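Local coordinates for protein 6-aminohexanoate-cyclic-dimer hydrolase (Arthrobacter sp., PDB 3A2Q) that hydrolyses the cyclic dimer of 6-aminohexanoic acid, a nylon-6 by-product, to the linear dimer, acting as a member of the amidase family, at residues D5-A10 against F215-R220; A12-V17 against G62-V67; P68-D73 against A161-A166; Q105-A110 against A223-V228. The protein carries 1 engineered substitution. One frame throughout, in Å; residues are numbered along the deposited sequence.

Contact 1. Residues D5-A10 against F215-R220; sequences DLWQDA and FARSVR
A water links Leu6 to Arg217, donating to Leu6 O and accepting from Arg217 NH2. At Trp7 the guanidinium of Arg217 lies flat over one ring face, its plane 10° from that of the indole and Arg217 CZ 4.4 Å from the centroid of the Trp7 six-membered ring, a cation-pi stack. Arg217 CD adds a CH-pi contact 3.9 Å from the same centroid; a bend at chi3 (-59°) carries NE over the ring as well. Trp7 O takes a weak bond from Arg217 NH2 (3.3 Å), and a second water joins it to Arg217 NE. Gln8 O, close to Arg217 NH2, is engaged by Gln13 NE2.

Asp9 is the N-cap of helix 10-19, its OD1 bonded to Ala12 N. Its carboxylate is gripped side-on by Arg220: NE reaches Asp9 OD2 at 2.9 Å, while Arg220 NH2 meets the syn lone pair of Asp9 OD1 at 3.3 Å. Ser218 OG donates to Asp9 OD2 (3.0 Å) from above the carboxylate plane. An alanine here would probably leave Arg220 without its salt-bridge mate and the first turn of helix 10-19 without its side-chain cap. Polar and charged groups thus hold this surface contact: Arg217, also bonded to Val158 O, offers a flat face to the indole and N-H groups to neutral carbonyls and waters, whereas those of Arg220 meet a carboxylate.

Contact 2. Residues A12-V17 against G62-V67; sequences AQAELV and GPFAGV
Helix 10-19, the first helix of this amidase, packs through Ala14 and Val17 on two overlapping beta turns that lead into strand 68-72. The first is a type I turn, Gly62 to Ala65, and the second a type II turn, Phe64 to Val67. Gly66 occupies the third position of the latter with positive phi (92°), where a CB would be jammed against the preceding carbonyl oxygen and would also point at the helix.

No direct hydrogen bond joins the two segments, so close packing carries most of the contact. Ala14 suits its place because a methyl lets the turn come close: CB sits 3.5 Å from Pro63 O, and Val67 CG2 approaches Ala14 CB at 3.7 Å. That branch of Val67 stands anti to its own carbonyl carbon, and it touches Ala14 CA as well. One turn of helix later, Val17 CG1 rests 3.9 Å from Ala65 O, while its side chain also meets Leu27 of helix 24-42. A bridging water donates to both Ala14 O and Ala65 O, giving the two backbones a polar link. Phe64, whose ring stacks with Phe112, presents its CD1 obliquely to Ala14 CB at 3.9 Å.

Contact 3. Residues P68-D73 against A161-A166; sequences PYLLKD and ALSPVA
Leu70 and Ala166 pair across parallel strands 68-72 and 165-170, neighbours in the mixed central sheet of the amidase fold. Leu70 CB faces Ala166 CB at 4.1 Å, on the side of the sheet covered by helix 152-159; the small methyl suits a spot that Ser154 and Val158 of this helix also touch. With CG anti to the carbonyl carbon (chi1 -69°), Leu70 CG comes to 3.4 Å from Ser163 OG. CD1, at the tip, touches that hydroxyl too and reaches Leu162 CB at 4.2 Å.

The hydroxyl is not left idle in this apolar setting, for Ser163 OG donates to Leu162 O (2.6 Å). An alanine in place of Ser163 would probably open a small gap beside Leu70 CG and deprive Leu162 O of this donor. Between the backbones, Leu70 N gives Val165 O a weak bond. The same strand ends in Lys72, assigned to the charge relay by similarity, whose NZ bonds Ser150 OG. On the other face, Tyr69 CB meets Val165 CG2 at 3.7 Å. Pro68 O is buried without any hydrogen-bonding partner, and Pro164 CD lies 3.4 Å from it.

Contact 4. Residues Q105-A110 against A223-V228; sequences QRMRAA and AALLDV
A bend at chi2 (-62°) folds the Arg106 chain back so that CD passes 3.6 Å from Val228 O, while Val228 CG1, anti to its backbone N (chi1 178°), reaches Ala110 CB. Arg106 NH1 then donates to Val228 O at 2.9 Å, the acceptor near the edge of the guanidinium but somewhat tilted from its plane. Because Val228 lies in the last turn of helix 219-229, its carbonyl can take a side-chain donor, and a positive charge is likely to suit the negative end of the helix dipole, although Arg233 brings a like charge close to Arg106 NE. The same NH1 also serves Ser230 O, so one nitrogen ties two backbone oxygens at this terminus.

Beside this polar link the packing is apolar. Val228 CG1 nestles 3.5 Å from Ala110 CB and 3.4 Å from Arg106 O; alanine, small and unbranched, lets the valine come this close. Met107 SD stands 4.2 Å from Val228 CG1, the side chains crossing at about a right angle, and its flexible chain, bent twice, turns CE to 4.0 Å from Leu225 CD2.

The two helical segments cross at 112° with their axes 10.2 Å apart. Leu225 continues the apolar layer to Leu214 of strand 211-216, Met107 touches Phe112 just before strand 113-118, and helix 460-473 packs on Ala223 and Leu226.

In the fold
Contact 1 lies at the surface and relies on charge, a stacked guanidinium and waters, whereas contacts 3 and 4 are buried and chiefly apolar; contact 2, partly buried, stands between them. Contacts 1 and 4 share helix 219-229, the former at its start and the latter near its end. Contacts 1 and 3 meet in the sheet, where strands 211-216 and 165-170 are neighbours, Phe215 N probably bonding Ala166 O. Pro164 of contact 3 touches both Ala10 and Val67, and Phe64 of contact 2 packs on Ala224 of contact 4. Contact 3 pairs strands, with a single weak bond across it; contact 4 packs helix side chains, with one arginine-to-carbonyl bond added.

Contact 1. Residues D5-A10 against F215-R220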
# COMPACT_ATOMS: atom_id res chain seq x y z
N ASP A 5 -3.56 25.99 -0.56
CA ASP A 5 -3.09 25.15 0.53
C ASP A 5 -3.24 23.70 0.12
O ASP A 5 -4.34 23.16 0.09
CB ASP A 5 -3.90 25.43 1.80
CG ASP A 5 -3.52 24.51 2.96
OD1 ASP A 5 -2.31 24.21 3.11
OD2 ASP A 5 -4.42 24.11 3.72
N LEU A 6 -2.11 23.06 -0.21
CA LEU A 6 -2.11 21.68 -0.64
C LEU A 6 -2.28 20.66 0.49
O LEU A 6 -2.22 19.45 0.25
CB LEU A 6 -0.83 21.37 -1.42
CG LEU A 6 -0.60 22.16 -2.72
CD1 LEU A 6 0.71 21.72 -3.36
CD2 LEU A 6 -1.76 21.93 -3.67
N TRP A 7 -2.50 21.13 1.71
CA TRP A 7 -2.68 20.20 2.83
C TRP A 7 -4.14 19.77 2.94
O TRP A 7 -4.50 18.98 3.81
CB TRP A 7 -2.23 20.84 4.15
CG TRP A 7 -1.96 19.82 5.23
CD1 TRP A 7 -2.57 19.73 6.45
CD2 TRP A 7 -1.03 18.72 5.17
NE1 TRP A 7 -2.08 18.65 7.15
CE2 TRP A 7 -1.13 18.02 6.39
CE3 TRP A 7 -0.13 18.27 4.20
CZ2 TRP A 7 -0.36 16.89 6.67
CZ3 TRP A 7 0.65 17.14 4.48
CH2 TRP A 7 0.52 16.47 5.70
N GLN A 8 -4.98 20.28 2.04
CA GLN A 8 -6.40 19.93 2.01
C GLN A 8 -6.49 18.54 1.36
O GLN A 8 -5.67 18.22 0.50
CB GLN A 8 -7.16 20.94 1.15
CG GLN A 8 -6.93 22.40 1.53
CD GLN A 8 -7.88 22.87 2.62
OE1 GLN A 8 -9.06 23.09 2.37
NE2 GLN A 8 -7.36 23.02 3.83
N ASP A 9 -7.46 17.72 1.76
CA ASP A 9 -7.56 16.40 1.15
C ASP A 9 -8.15 16.50 -0.25
O ASP A 9 -8.48 17.59 -0.71
CB ASP A 9 -8.39 15.43 2.02
CG ASP A 9 -9.82 15.87 2.21
OD1 ASP A 9 -10.32 16.69 1.42
OD2 ASP A 9 -10.46 15.37 3.16
N ALA A 10 -8.27 15.37 -0.94
CA ALA A 10 -8.79 15.35 -2.30
C ALA A 10 -10.22 15.90 -2.41
O ALA A 10 -10.54 16.61 -3.35
CB ALA A 10 -8.73 13.94 -2.87
N PHE A 215 -3.97 5.33 -0.97
CA PHE A 215 -3.32 6.25 -0.04
C PHE A 215 -4.09 7.57 -0.01
O PHE A 215 -4.52 8.05 -1.05
CB PHE A 215 -1.90 6.58 -0.50
CG PHE A 215 -0.89 5.51 -0.24
CD1 PHE A 215 -0.40 5.30 1.05
CD2 PHE A 215 -0.41 4.73 -1.28
CE1 PHE A 215 0.57 4.33 1.29
CE2 PHE A 215 0.56 3.75 -1.05
CZ PHE A 215 1.05 3.55 0.24
N ALA A 216 -4.23 8.15 1.18
CA ALA A 216 -4.91 9.43 1.37
C ALA A 216 -4.62 9.96 2.78
O ALA A 216 -3.98 9.28 3.59
CB ALA A 216 -6.42 9.28 1.16
N ARG A 217 -5.07 11.17 3.08
CA ARG A 217 -4.86 11.73 4.41
C ARG A 217 -6.17 11.82 5.20
O ARG A 217 -6.18 12.25 6.36
CB ARG A 217 -4.19 13.11 4.32
CG ARG A 217 -2.75 13.06 3.81
CD ARG A 217 -2.03 14.37 4.06
NE ARG A 217 -2.71 15.48 3.40
CZ ARG A 217 -2.57 15.80 2.12
NH1 ARG A 217 -1.77 15.09 1.33
NH2 ARG A 217 -3.26 16.81 1.61
N SER A 218 -7.27 11.41 4.59
CA SER A 218 -8.56 11.43 5.27
C SER A 218 -9.32 10.14 4.96
O SER A 218 -9.13 9.54 3.91
CB SER A 218 -9.41 12.63 4.84
OG SER A 218 -9.84 12.50 3.50
N VAL A 219 -10.20 9.74 5.88
CA VAL A 219 -10.97 8.53 5.67
C VAL A 219 -12.01 8.72 4.57
O VAL A 219 -12.32 7.78 3.83
CB VAL A 219 -11.66 8.08 6.98
CG1 VAL A 219 -12.48 6.82 6.74
CG2 VAL A 219 -10.60 7.82 8.05
N ARG A 220 -12.52 9.94 4.42
CA ARG A 220 -13.52 10.17 3.39
C ARG A 220 -12.90 10.05 2.00
O ARG A 220 -13.56 9.61 1.06
CB ARG A 220 -14.20 11.53 3.57
CG ARG A 220 -13.32 12.75 3.32
CD ARG A 220 -14.12 14.02 3.56
NE ARG A 220 -13.39 15.23 3.18
CZ ARG A 220 -13.89 16.46 3.23
NH1 ARG A 220 -15.14 16.65 3.65
NH2 ARG A 220 -13.16 17.50 2.85
O HOH W 1 -2.16 17.03 -1.05
O HOH W 2 -4.28 16.71 5.50

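Contact 2. Residues A12-V17 against G62-V67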
# COMPACT_ATOMS: atom_id res chain seq x y z
N ALA A 12 -11.72 18.12 -0.45
CA ALA A 12 -11.70 19.57 -0.28
C ALA A 12 -11.09 20.26 -1.50
O ALA A 12 -11.54 21.33 -1.90
CB ALA A 12 -10.94 19.94 0.98
N GLN A 13 -10.06 19.65 -2.08
CA GLN A 13 -9.41 20.23 -3.25
C GLN A 13 -10.33 20.21 -4.46
O GLN A 13 -10.29 21.11 -5.30
CB GLN A 13 -8.13 19.47 -3.59
CG GLN A 13 -6.99 19.77 -2.65
CD GLN A 13 -5.70 19.13 -3.11
OE1 GLN A 13 -5.40 19.11 -4.30
NE2 GLN A 13 -4.94 18.59 -2.16
N ALA A 14 -11.16 19.18 -4.55
CA ALA A 14 -12.10 19.05 -5.65
C ALA A 14 -13.17 20.13 -5.52
O ALA A 14 -13.59 20.71 -6.52
CB ALA A 14 -12.74 17.67 -5.64
N GLU A 15 -13.59 20.39 -4.29
CA GLU A 15 -14.61 21.40 -4.02
C GLU A 15 -14.10 22.81 -4.30
O GLU A 15 -14.86 23.66 -4.76
CB GLU A 15 -15.10 21.29 -2.58
CG GLU A 15 -16.08 20.16 -2.35
CD GLU A 15 -16.45 19.97 -0.89
OE1 GLU A 15 -16.83 20.97 -0.24
OE2 GLU A 15 -16.36 18.83 -0.40
N LEU A 16 -12.82 23.06 -4.02
CA LEU A 16 -12.26 24.38 -4.27
C LEU A 16 -12.32 24.67 -5.76
O LEU A 16 -12.49 25.82 -6.17
CB LEU A 16 -10.81 24.45 -3.78
CG LEU A 16 -10.62 24.52 -2.26
CD1 LEU A 16 -9.14 24.56 -1.92
CD2 LEU A 16 -11.32 25.75 -1.71
N VAL A 17 -12.19 23.63 -6.58
CA VAL A 17 -12.25 23.78 -8.02
C VAL A 17 -13.69 23.91 -8.50
O VAL A 17 -14.00 24.73 -9.36
CB VAL A 17 -11.59 22.59 -8.74
CG1 VAL A 17 -11.81 22.70 -10.25
CG2 VAL A 17 -10.11 22.54 -8.42
N GLY A 62 -15.96 15.23 -13.44
CA GLY A 62 -16.42 14.29 -12.44
C GLY A 62 -16.31 14.83 -11.02
O GLY A 62 -16.00 16.01 -10.84
N PRO A 63 -16.56 14.00 -10.00
CA PRO A 63 -16.50 14.41 -8.59
C PRO A 63 -15.12 14.88 -8.11
O PRO A 63 -15.01 15.47 -7.05
CB PRO A 63 -16.96 13.15 -7.84
CG PRO A 63 -16.61 12.03 -8.79
CD PRO A 63 -16.99 12.60 -10.13
N PHE A 64 -14.09 14.61 -8.90
CA PHE A 64 -12.73 15.02 -8.54
C PHE A 64 -12.01 15.67 -9.73
O PHE A 64 -10.79 15.59 -9.84
CB PHE A 64 -11.93 13.81 -8.05
CG PHE A 64 -12.40 13.28 -6.73
CD1 PHE A 64 -12.01 13.89 -5.54
CD2 PHE A 64 -13.27 12.20 -6.67
CE1 PHE A 64 -12.48 13.43 -4.31
CE2 PHE A 64 -13.74 11.73 -5.45
CZ PHE A 64 -13.35 12.35 -4.27
N ALA A 65 -12.78 16.31 -10.60
CA ALA A 65 -12.20 16.96 -11.77
C ALA A 65 -11.06 17.91 -11.40
O ALA A 65 -11.25 18.83 -10.60
CB ALA A 65 -13.28 17.71 -12.54
N GLY A 66 -9.88 17.68 -11.97
CA GLY A 66 -8.74 18.54 -11.70
C GLY A 66 -7.82 18.13 -10.57
O GLY A 66 -6.72 18.67 -10.43
N VAL A 67 -8.24 17.17 -9.75
CA VAL A 67 -7.41 16.74 -8.63
C VAL A 67 -6.30 15.79 -9.08
O VAL A 67 -6.56 14.78 -9.73
CB VAL A 67 -8.23 16.03 -7.54
CG1 VAL A 67 -7.34 15.69 -6.36
CG2 VAL A 67 -9.38 16.93 -7.10
O HOH W 3 -13.30 19.46 -9.29

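Contact 3. Residues P68-D73 against A161-A166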
# COMPACT_ATOMS: atom_id res chain seq x y z
N PRO A 68 -5.05 16.12 -8.75
CA PRO A 68 -3.91 15.29 -9.13
C PRO A 68 -3.76 14.05 -8.25
O PRO A 68 -4.17 14.06 -7.09
CB PRO A 68 -2.71 16.23 -8.97
CG PRO A 68 -3.32 17.61 -8.90
CD PRO A 68 -4.58 17.38 -8.14
N TYR A 69 -3.17 13.00 -8.81
CA TYR A 69 -2.92 11.77 -8.07
C TYR A 69 -1.66 11.13 -8.63
O TYR A 69 -1.24 11.44 -9.75
CB TYR A 69 -4.11 10.80 -8.16
CG TYR A 69 -4.09 9.85 -9.34
CD1 TYR A 69 -3.60 8.55 -9.20
CD2 TYR A 69 -4.58 10.25 -10.58
CE1 TYR A 69 -3.61 7.66 -10.28
CE2 TYR A 69 -4.59 9.37 -11.66
CZ TYR A 69 -4.11 8.08 -11.50
OH TYR A 69 -4.13 7.20 -12.56
N LEU A 70 -1.04 10.26 -7.84
CA LEU A 70 0.19 9.59 -8.26
C LEU A 70 0.00 8.08 -8.37
O LEU A 70 -0.76 7.48 -7.62
CB LEU A 70 1.31 9.93 -7.27
CG LEU A 70 1.76 11.39 -7.35
CD1 LEU A 70 2.57 11.77 -6.12
CD2 LEU A 70 2.56 11.60 -8.63
N LEU A 71 0.73 7.49 -9.31
CA LEU A 71 0.66 6.07 -9.60
C LEU A 71 1.99 5.37 -9.35
O LEU A 71 3.04 5.87 -9.74
CB LEU A 71 0.26 5.90 -11.07
CG LEU A 71 -0.16 4.55 -11.63
CD1 LEU A 71 -1.52 4.18 -11.06
CD2 LEU A 71 -0.23 4.64 -13.15
N LYS A 72 1.95 4.21 -8.70
CA LYS A 72 3.16 3.44 -8.43
C LYS A 72 3.64 2.86 -9.75
O LYS A 72 2.82 2.43 -10.56
CB LYS A 72 2.86 2.31 -7.45
CG LYS A 72 4.06 1.49 -7.01
CD LYS A 72 3.64 0.38 -6.06
CE LYS A 72 4.82 -0.35 -5.46
NZ LYS A 72 4.40 -1.50 -4.60
N ASP A 73 4.95 2.85 -9.99
CA ASP A 73 5.47 2.30 -11.23
C ASP A 73 5.63 0.79 -11.13
O ASP A 73 6.73 0.25 -11.30
CB ASP A 73 6.80 2.97 -11.62
CG ASP A 73 7.31 2.50 -12.97
OD1 ASP A 73 6.48 2.32 -13.89
OD2 ASP A 73 8.53 2.33 -13.13
N ALA A 161 2.47 16.08 0.58
CA ALA A 161 1.49 16.83 -0.18
C ALA A 161 1.79 17.00 -1.67
O ALA A 161 1.38 17.99 -2.28
CB ALA A 161 1.26 18.19 0.46
N LEU A 162 2.50 16.04 -2.27
CA LEU A 162 2.80 16.13 -3.69
C LEU A 162 1.51 15.77 -4.44
O LEU A 162 1.39 16.00 -5.65
CB LEU A 162 3.93 15.17 -4.07
CG LEU A 162 5.19 15.24 -3.22
CD1 LEU A 162 6.29 14.42 -3.88
CD2 LEU A 162 5.65 16.68 -3.05
N SER A 163 0.55 15.22 -3.70
CA SER A 163 -0.76 14.83 -4.20
C SER A 163 -1.60 14.44 -2.98
O SER A 163 -1.05 13.96 -1.99
CB SER A 163 -0.66 13.65 -5.16
OG SER A 163 -0.17 14.05 -6.42
N PRO A 164 -2.92 14.66 -3.04
CA PRO A 164 -3.77 14.31 -1.90
C PRO A 164 -4.07 12.81 -1.79
O PRO A 164 -4.45 12.32 -0.73
CB PRO A 164 -5.03 15.13 -2.14
CG PRO A 164 -5.09 15.22 -3.64
CD PRO A 164 -3.66 15.44 -4.04
N VAL A 165 -3.89 12.10 -2.90
CA VAL A 165 -4.15 10.66 -2.94
C VAL A 165 -3.18 9.99 -3.91
O VAL A 165 -2.64 10.63 -4.81
CB VAL A 165 -5.59 10.36 -3.41
CG1 VAL A 165 -6.59 11.04 -2.49
CG2 VAL A 165 -5.78 10.81 -4.83
N ALA A 166 -2.98 8.69 -3.74
CA ALA A 166 -2.08 7.95 -4.60
C ALA A 166 -2.40 6.47 -4.59
O ALA A 166 -3.07 5.97 -3.69
CB ALA A 166 -0.64 8.17 -4.17

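Contact 4. Residues Q105-A110 against A223-V228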
# COMPACT_ATOMS: atom_id res chain seq x y z
N GLN A 105 -7.85 4.12 -15.98
CA GLN A 105 -9.01 4.61 -16.73
C GLN A 105 -10.10 5.10 -15.79
O GLN A 105 -10.71 6.15 -16.03
CB GLN A 105 -9.57 3.50 -17.63
CG GLN A 105 -8.58 2.93 -18.62
CD GLN A 105 -9.22 1.92 -19.55
OE1 GLN A 105 -9.97 1.05 -19.11
NE2 GLN A 105 -8.93 2.02 -20.83
N ARG A 106 -10.34 4.34 -14.73
CA ARG A 106 -11.36 4.70 -13.74
C ARG A 106 -11.06 6.04 -13.07
O ARG A 106 -11.97 6.84 -12.84
CB ARG A 106 -11.47 3.60 -12.66
CG ARG A 106 -12.22 2.34 -13.09
CD ARG A 106 -13.67 2.64 -13.44
NE ARG A 106 -14.49 1.44 -13.53
CZ ARG A 106 -14.91 0.73 -12.48
NH1 ARG A 106 -14.59 1.11 -11.25
NH2 ARG A 106 -15.65 -0.36 -12.67
N MET A 107 -9.80 6.27 -12.73
CA MET A 107 -9.39 7.52 -12.09
C MET A 107 -9.60 8.73 -13.00
O MET A 107 -10.10 9.77 -12.57
CB MET A 107 -7.92 7.44 -11.67
CG MET A 107 -7.65 6.51 -10.48
SD MET A 107 -8.42 7.08 -8.95
CE MET A 107 -7.17 8.27 -8.39
N ARG A 108 -9.21 8.58 -14.26
CA ARG A 108 -9.35 9.67 -15.23
C ARG A 108 -10.82 10.00 -15.48
O ARG A 108 -11.19 11.17 -15.59
CB ARG A 108 -8.68 9.29 -16.56
CG ARG A 108 -8.67 10.43 -17.58
CD ARG A 108 -7.83 10.10 -18.80
NE ARG A 108 -8.40 9.03 -19.61
CZ ARG A 108 -7.80 7.86 -19.84
NH1 ARG A 108 -6.61 7.60 -19.32
NH2 ARG A 108 -8.39 6.96 -20.61
N ALA A 109 -11.67 8.98 -15.56
CA ALA A 109 -13.09 9.18 -15.78
C ALA A 109 -13.72 9.91 -14.59
O ALA A 109 -14.73 10.59 -14.73
CB ALA A 109 -13.79 7.84 -16.00
N ALA A 110 -13.10 9.75 -13.43
CA ALA A 110 -13.59 10.38 -12.21
C ALA A 110 -13.19 11.85 -12.12
O ALA A 110 -13.74 12.60 -11.33
CB ALA A 110 -13.07 9.63 -10.99
N ALA A 223 -12.85 6.37 1.10
CA ALA A 223 -14.18 5.91 0.75
C ALA A 223 -14.54 6.34 -0.68
O ALA A 223 -15.06 5.54 -1.46
CB ALA A 223 -15.20 6.47 1.73
N ALA A 224 -14.24 7.58 -1.02
CA ALA A 224 -14.54 8.09 -2.36
C ALA A 224 -13.72 7.36 -3.43
O ALA A 224 -14.23 7.07 -4.52
CB ALA A 224 -14.28 9.59 -2.42
N LEU A 225 -12.46 7.07 -3.13
CA LEU A 225 -11.59 6.37 -4.07
C LEU A 225 -12.11 4.97 -4.36
O LEU A 225 -12.05 4.50 -5.50
CB LEU A 225 -10.18 6.29 -3.50
CG LEU A 225 -9.44 7.63 -3.46
CD1 LEU A 225 -8.21 7.53 -2.58
CD2 LEU A 225 -9.08 8.03 -4.89
N LEU A 226 -12.62 4.30 -3.33
CA LEU A 226 -13.16 2.95 -3.49
C LEU A 226 -14.34 2.98 -4.45
O LEU A 226 -14.50 2.08 -5.27
CB LEU A 226 -13.61 2.39 -2.15
CG LEU A 226 -12.52 1.79 -1.27
CD1 LEU A 226 -13.09 1.42 0.09
CD2 LEU A 226 -11.94 0.57 -1.97
N ASP A 227 -15.17 4.01 -4.34
CA ASP A 227 -16.33 4.12 -5.22
C ASP A 227 -15.89 4.32 -6.66
O ASP A 227 -16.63 4.00 -7.59
CB ASP A 227 -17.22 5.29 -4.79
CG ASP A 227 -17.87 5.07 -3.44
OD1 ASP A 227 -18.09 3.90 -3.07
OD2 ASP A 227 -18.17 6.07 -2.75
N VAL A 228 -14.69 4.85 -6.83
CA VAL A 228 -14.16 5.11 -8.16
C VAL A 228 -13.51 3.91 -8.84
O VAL A 228 -13.79 3.62 -10.01
CB VAL A 228 -13.12 6.26 -8.13
CG1 VAL A 228 -12.53 6.49 -9.51
CG2 VAL A 228 -13.77 7.54 -7.62